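Local coordinates for protein thermophilic dibenzothiophene desulfurization enzyme C (Paenibacillus sp. A11-2, PDB 5XDE) that takes part in dibenzothiophene desulfurization, binding FMN and dibenzothiophene, and probably oxidises the sulfur to the sulfoxide and sulfone with reduced flavin and oxygen, at the interface of chains A and B and the interface of chains A and C. Residues are numbered along the deposited sequence; one frame, centred on the assembly and turned at random. Chains: chain A/B/C, Thermophilic dibenzothiophene desulfurization enzyme C.

Contact 1: the interface of chains A and B. Residues chain A 281, 284, 286, 292-294; chain B 135, 390, 393.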
loop_
_atom_site.group_PDB
_atom_site.type_symbol
_atom_site.label_atom_id
_atom_site.label_comp_id
_atom_site.label_asym_id
_atom_site.label_seq_id
_atom_site.Cartn_x
_atom_site.Cartn_y
_atom_site.Cartn_z
ATOM N N PHE A 281 11.914 -17.109 15.439
ATOM C CA PHE A 281 12.875 -17.247 14.347
ATOM C C PHE A 281 14.273 -17.039 14.928
ATOM O O PHE A 281 14.913 -15.997 14.768
ATOM C CB PHE A 281 12.554 -16.265 13.226
ATOM C CG PHE A 281 13.236 -16.579 11.924
ATOM C CD1 PHE A 281 12.928 -17.739 11.227
ATOM C CD2 PHE A 281 14.177 -15.708 11.394
ATOM C CE1 PHE A 281 13.553 -18.028 10.022
ATOM C CE2 PHE A 281 14.802 -15.984 10.193
ATOM C CZ PHE A 281 14.495 -17.143 9.505
ATOM N N ALA A 284 17.484 -15.499 13.419
ATOM C CA ALA A 284 17.750 -14.071 13.536
ATOM C C ALA A 284 17.972 -13.632 14.975
ATOM O O ALA A 284 18.010 -12.425 15.246
ATOM C CB ALA A 284 16.596 -13.270 12.923
ATOM N N VAL A 286 15.916 -14.116 17.529
ATOM C CA VAL A 286 14.696 -13.941 18.303
ATOM C C VAL A 286 14.563 -15.089 19.293
ATOM O O VAL A 286 14.820 -16.255 18.961
ATOM C CB VAL A 286 13.471 -13.862 17.375
ATOM C CG1 VAL A 286 12.188 -13.778 18.202
ATOM C CG2 VAL A 286 13.600 -12.675 16.438
ATOM N N ASP A 292 9.129 -10.756 18.548
ATOM C CA ASP A 292 9.708 -10.522 17.231
ATOM C C ASP A 292 9.300 -9.142 16.730
ATOM O O ASP A 292 8.112 -8.809 16.755
ATOM C CB ASP A 292 9.231 -11.588 16.255
ATOM C CG ASP A 292 9.852 -11.435 14.870
ATOM O OD1 ASP A 292 9.390 -10.591 14.071
ATOM O OD2 ASP A 292 10.802 -12.184 14.571
ATOM N N PRO A 293 10.234 -8.329 16.246
ATOM C CA PRO A 293 9.857 -6.958 15.857
ATOM C C PRO A 293 8.903 -6.912 14.676
ATOM O O PRO A 293 8.100 -5.979 14.576
ATOM C CB PRO A 293 11.202 -6.295 15.524
ATOM C CG PRO A 293 12.101 -7.450 15.157
ATOM C CD PRO A 293 11.657 -8.621 16.014
ATOM N N TYR A 294 8.955 -7.883 13.770
ATOM C CA TYR A 294 8.091 -7.819 12.605
ATOM C C TYR A 294 6.713 -8.407 12.887
ATOM O O TYR A 294 5.726 -7.904 12.356
ATOM C CB TYR A 294 8.799 -8.483 11.425
ATOM C CG TYR A 294 10.173 -7.870 11.185
ATOM C CD1 TYR A 294 10.313 -6.501 10.940
ATOM C CD2 TYR A 294 11.328 -8.639 11.238
ATOM C CE1 TYR A 294 11.564 -5.915 10.730
ATOM C CE2 TYR A 294 12.578 -8.061 11.042
ATOM C CZ TYR A 294 12.687 -6.700 10.775
ATOM O OH TYR A 294 13.918 -6.114 10.561
ATOM N N VAL B 135 13.006 -23.778 14.030
ATOM C CA VAL B 135 13.608 -24.389 12.852
ATOM C C VAL B 135 15.098 -24.580 13.094
ATOM O O VAL B 135 15.750 -23.778 13.776
ATOM C CB VAL B 135 13.338 -23.543 11.594
ATOM C CG1 VAL B 135 11.836 -23.503 11.292
ATOM C CG2 VAL B 135 13.911 -22.136 11.744
ATOM N N PRO B 390 10.035 -16.673 6.644
ATOM C CA PRO B 390 9.348 -15.379 6.767
ATOM C C PRO B 390 9.957 -14.327 5.855
ATOM O O PRO B 390 11.155 -14.028 5.922
ATOM C CB PRO B 390 9.524 -15.021 8.247
ATOM C CG PRO B 390 10.693 -15.856 8.720
ATOM C CD PRO B 390 10.682 -17.103 7.896
ATOM N N TYR B 393 12.310 -11.557 7.084
ATOM C CA TYR B 393 13.751 -11.697 7.235
ATOM C C TYR B 393 14.494 -11.708 5.902
ATOM O O TYR B 393 15.652 -11.281 5.865
ATOM C CB TYR B 393 14.064 -12.923 8.113
ATOM C CG TYR B 393 13.795 -12.533 9.555
ATOM C CD1 TYR B 393 14.708 -11.748 10.250
ATOM C CD2 TYR B 393 12.590 -12.841 10.176
ATOM C CE1 TYR B 393 14.452 -11.319 11.548
ATOM C CE2 TYR B 393 12.331 -12.430 11.477
ATOM C CZ TYR B 393 13.261 -11.666 12.149
ATOM O OH TYR B 393 13.015 -11.246 13.426
#
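B:Tyr393 pushes its phenol ring between A:Phe281 and A:Tyr294, which meet opposite faces of it. A:Phe281 slides past in the opposite direction, laying its CD2-CE2 rim over one face; CD2 lies 3.5 Å from CD2 of B:Tyr393. On the other face A:Tyr294 turns its edge inward, the two ring planes 76° apart in an edge-to-face pair with CD2 of A:Tyr294 3.7 Å from CZ of B:Tyr393. A:Ala284, small enough to fit beside a ring, sets its methyl over the rim at CE1 on the A:Phe281 side. The phenol and A:Asp292 meet tip to tip: OH donates to the carboxylate oxygen OD2 at 2.7 Å, coming from above the carboxylate plane, while OD2 stays in the plane of the phenol ring. The other oxygen, OD1, accepts the backbone N of A:Tyr294 at 2.8 Å, which helps fix the carboxylate's rotation. With its CG anti to the backbone N (chi1 -164°), A:Phe281 also offers a face to B:Pro390, whose compact CG sits 3.9 Å from the ring centroid as a CH-pi contact. The site joins the start of B helix 391-404 to the A segment that runs from A:Phe281, through 3-10 helix 282-284, to the first turn of helix 293-325.

Contact 2: the interface of chains A and C. Residues chain A 297, 301, 304; chain C 346, 350, 395.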
loop_
_atom_site.group_PDB
_atom_site.type_symbol
_atom_site.label_atom_id
_atom_site.label_comp_id
_atom_site.label_asym_id
_atom_site.label_seq_id
_atom_site.Cartn_x
_atom_site.Cartn_y
_atom_site.Cartn_z
ATOM N N ALA A 297 5.048 -5.599 14.564
ATOM C CA ALA A 297 4.684 -4.544 13.620
ATOM C C ALA A 297 3.417 -4.888 12.850
ATOM O O ALA A 297 2.624 -3.992 12.525
ATOM C CB ALA A 297 5.845 -4.277 12.658
ATOM N N GLU A 301 0.215 -2.490 13.157
ATOM C CA GLU A 301 -0.347 -1.803 11.996
ATOM C C GLU A 301 -1.848 -2.064 11.901
ATOM O O GLU A 301 -2.650 -1.137 11.749
ATOM C CB GLU A 301 0.383 -2.281 10.735
ATOM C CG GLU A 301 0.270 -1.402 9.509
ATOM C CD GLU A 301 1.378 -0.359 9.431
ATOM O OE1 GLU A 301 1.091 0.826 9.707
ATOM O OE2 GLU A 301 2.540 -0.714 9.110
ATOM N N ALA A 304 -3.989 -0.837 14.967
ATOM C CA ALA A 304 -4.139 0.620 14.961
ATOM C C ALA A 304 -5.243 1.054 14.005
ATOM O O ALA A 304 -6.109 1.869 14.362
ATOM C CB ALA A 304 -2.812 1.281 14.590
ATOM N N ILE C 346 -0.728 6.951 14.167
ATOM C CA ILE C 346 -0.248 6.087 13.091
ATOM C C ILE C 346 -1.072 6.299 11.829
ATOM O O ILE C 346 -0.534 6.530 10.740
ATOM C CB ILE C 346 -0.296 4.615 13.534
ATOM C CG1 ILE C 346 0.700 4.367 14.670
ATOM C CG2 ILE C 346 -0.016 3.705 12.348
ATOM C CD1 ILE C 346 0.386 3.084 15.503
ATOM N N ARG C 350 0.304 8.026 8.198
ATOM C CA ARG C 350 0.322 7.375 6.896
ATOM C C ARG C 350 -0.546 8.128 5.897
ATOM O O ARG C 350 -0.168 8.293 4.730
ATOM C CB ARG C 350 -0.143 5.929 7.033
ATOM C CG ARG C 350 0.696 5.113 7.990
ATOM C CD ARG C 350 2.188 5.314 7.790
ATOM N NE ARG C 350 2.963 4.174 8.285
ATOM C CZ ARG C 350 4.289 4.087 8.232
ATOM N NH1 ARG C 350 5.013 5.081 7.710
ATOM N NH2 ARG C 350 4.892 3.002 8.703
ATOM N N ILE C 395 3.853 2.028 16.156
ATOM C CA ILE C 395 3.294 0.768 15.665
ATOM C C ILE C 395 3.679 -0.392 16.594
ATOM O O ILE C 395 2.832 -1.218 16.974
ATOM C CB ILE C 395 3.733 0.527 14.208
ATOM C CG1 ILE C 395 2.998 1.500 13.267
ATOM C CG2 ILE C 395 3.478 -0.919 13.828
ATOM C CD1 ILE C 395 3.637 1.658 11.892
#
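A:Glu301 and C:Ile395 meet where helices pack across two copies of a DszC-family flavin monooxygenase, within the helical C-terminal region typical of the acyl-CoA dehydrogenase fold. The contact is mainly van der Waals. C:Ile395 divides its branches: CG2 rests on the backbone of A helix 293-325, 3.4 Å from the carbonyl O of A:Ala297, whereas CD1 extends to the carboxylate of A:Glu301, 3.9 Å from its CD. The small side chain of A:Ala297 lets the isoleucine lie close to the helix backbone. Farther along, the CB of A:Ala304 meets the tip of C:Ile346, CD1, at 3.8 Å, again short against branched. An alanine in place of C:Ile395 would probably open a gap against the A helix and leave the A:Glu301 carboxylate freer to turn.

Charge makes a looser contribution. A:Glu301 has CG anti to the backbone N (chi1 -161°) and then bends at chi2 (90°), which carries the carboxylate obliquely across C:Ile395 and toward C:Arg350. OE1 is 4.1 Å from NE of the guanidinium, too far for a salt bridge, yet the opposite charges are likely to attract through space. C:Ile346 and C:Arg350, a helical turn apart on helix 331-358, face the same glutamate.

Contact 3: the interface of chains A and B. Residues chain A 134-136; chain B 279-280, 282-283.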
loop_
_atom_site.group_PDB
_atom_site.type_symbol
_atom_site.label_atom_id
_atom_site.label_comp_id
_atom_site.label_asym_id
_atom_site.label_seq_id
_atom_site.Cartn_x
_atom_site.Cartn_y
_atom_site.Cartn_z
ATOM N N HIS A 134 -27.934 -6.560 -15.123
ATOM C CA HIS A 134 -27.266 -5.706 -14.151
ATOM C C HIS A 134 -28.164 -5.606 -12.923
ATOM O O HIS A 134 -29.277 -6.138 -12.903
ATOM C CB HIS A 134 -26.937 -4.332 -14.752
ATOM C CG HIS A 134 -28.077 -3.698 -15.493
ATOM N ND1 HIS A 134 -29.125 -3.067 -14.854
ATOM C CD2 HIS A 134 -28.325 -3.585 -16.820
ATOM C CE1 HIS A 134 -29.971 -2.600 -15.756
ATOM N NE2 HIS A 134 -29.509 -2.900 -16.956
ATOM N N VAL A 135 -27.672 -4.923 -11.885
ATOM C CA VAL A 135 -28.429 -4.842 -10.638
ATOM C C VAL A 135 -29.755 -4.106 -10.816
ATOM O O VAL A 135 -30.666 -4.269 -9.995
ATOM C CB VAL A 135 -27.582 -4.180 -9.528
ATOM C CG1 VAL A 135 -26.603 -5.184 -8.928
ATOM C CG2 VAL A 135 -26.845 -2.965 -10.074
ATOM N N LEU A 136 -29.891 -3.305 -11.874
ATOM C CA LEU A 136 -31.093 -2.513 -12.109
ATOM C C LEU A 136 -32.146 -3.234 -12.941
ATOM O O LEU A 136 -33.278 -2.743 -13.035
ATOM C CB LEU A 136 -30.729 -1.192 -12.800
ATOM C CG LEU A 136 -30.549 0.022 -11.886
ATOM C CD1 LEU A 136 -29.720 -0.345 -10.661
ATOM C CD2 LEU A 136 -29.916 1.180 -12.653
ATOM N N ARG B 279 -20.645 -8.783 -14.914
ATOM C CA ARG B 279 -21.735 -7.899 -15.304
ATOM C C ARG B 279 -21.351 -6.440 -15.091
ATOM O O ARG B 279 -20.744 -6.099 -14.067
ATOM C CB ARG B 279 -23.000 -8.218 -14.505
ATOM C CG ARG B 279 -23.677 -9.514 -14.937
ATOM C CD ARG B 279 -24.310 -10.269 -13.768
ATOM N NE ARG B 279 -25.558 -9.677 -13.290
ATOM C CZ ARG B 279 -25.778 -9.294 -12.035
ATOM N NH1 ARG B 279 -24.835 -9.445 -11.114
ATOM N NH2 ARG B 279 -26.948 -8.769 -11.698
ATOM N N PRO B 280 -21.686 -5.570 -16.042
ATOM C CA PRO B 280 -21.358 -4.150 -15.891
ATOM C C PRO B 280 -22.178 -3.499 -14.790
ATOM O O PRO B 280 -23.311 -3.893 -14.504
ATOM C CB PRO B 280 -21.705 -3.558 -17.262
ATOM C CG PRO B 280 -22.754 -4.475 -17.801
ATOM C CD PRO B 280 -22.367 -5.849 -17.318
ATOM N N THR B 282 -24.159 -0.846 -14.235
ATOM C CA THR B 282 -24.938 0.172 -14.938
ATOM C C THR B 282 -25.287 1.350 -14.038
ATOM O O THR B 282 -25.513 2.458 -14.536
ATOM C CB THR B 282 -26.215 -0.438 -15.513
ATOM O OG1 THR B 282 -26.952 -1.079 -14.464
ATOM C CG2 THR B 282 -25.881 -1.454 -16.603
ATOM N N LEU B 283 -25.342 1.136 -12.717
ATOM C CA LEU B 283 -25.599 2.245 -11.802
ATOM C C LEU B 283 -24.690 3.432 -12.086
ATOM O O LEU B 283 -25.080 4.584 -11.858
ATOM C CB LEU B 283 -25.420 1.795 -10.351
ATOM C CG LEU B 283 -26.692 1.514 -9.554
ATOM C CD1 LEU B 283 -26.541 2.010 -8.123
ATOM C CD2 LEU B 283 -27.890 2.161 -10.228
#
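B:Thr282 crosses A:His134 at about a right angle, and the two bury more surface here than their neighbours. The threonine straddles one face of the imidazole: its hydroxyl OG1 lies above the ND1-CG side, 3.0 Å from ND1, and its methyl CG2 lies over the CG-CD2 side, 3.3 Å from CG. Because OG1 comes over the face, the hydroxyl could make at best a poorly directed hydrogen bond to ND1. In the ring plane ND1 instead takes a weak hydrogen bond from the backbone N of A:Leu136 at 3.1 Å, which may help hold the imidazole's rotation. The histidine's CG stands between its backbone N and carbonyl carbon (chi1 47°), which helps turn the ring's face to the threonine. A threonine suits this place, putting a polar and an apolar arm on one flat ring.

A:Leu136 extends the contact with apolar bulk, its branched end crossing B:Leu283. Their methyls are modelled very close, so the exact spacing is doubtful. Beyond the backbone of A:His134, NH2 of B:Arg279, an FMN-binding residue, packs against the histidine's carbonyl, 3.6 Å from its C, without a hydrogen bond. The site thus packs one subunit's loop against a segment bearing an FMN-binding arginine, and may help position that arginine for the flavin.

Contacts 1 and 2 lie about 19 Å apart, between the centres of their C-alpha atoms, and both use A helix 293-325: its first turn meets chain B, the following turns chain C. Helix 391-404 answers in each, through B:Tyr393 in contact 1 and C:Ile395 in contact 2, so one pair of elements serves two different interfaces. Contact 3 is about 48 Å from contact 1 and 37 Å from contact 2, measured likewise. It belongs to the two-fold A-B interface of contact 1; residue 135 and 3-10 helix 282-284 recur there with the chains exchanged. Together the contacts probably help hold the four-copy assembly together.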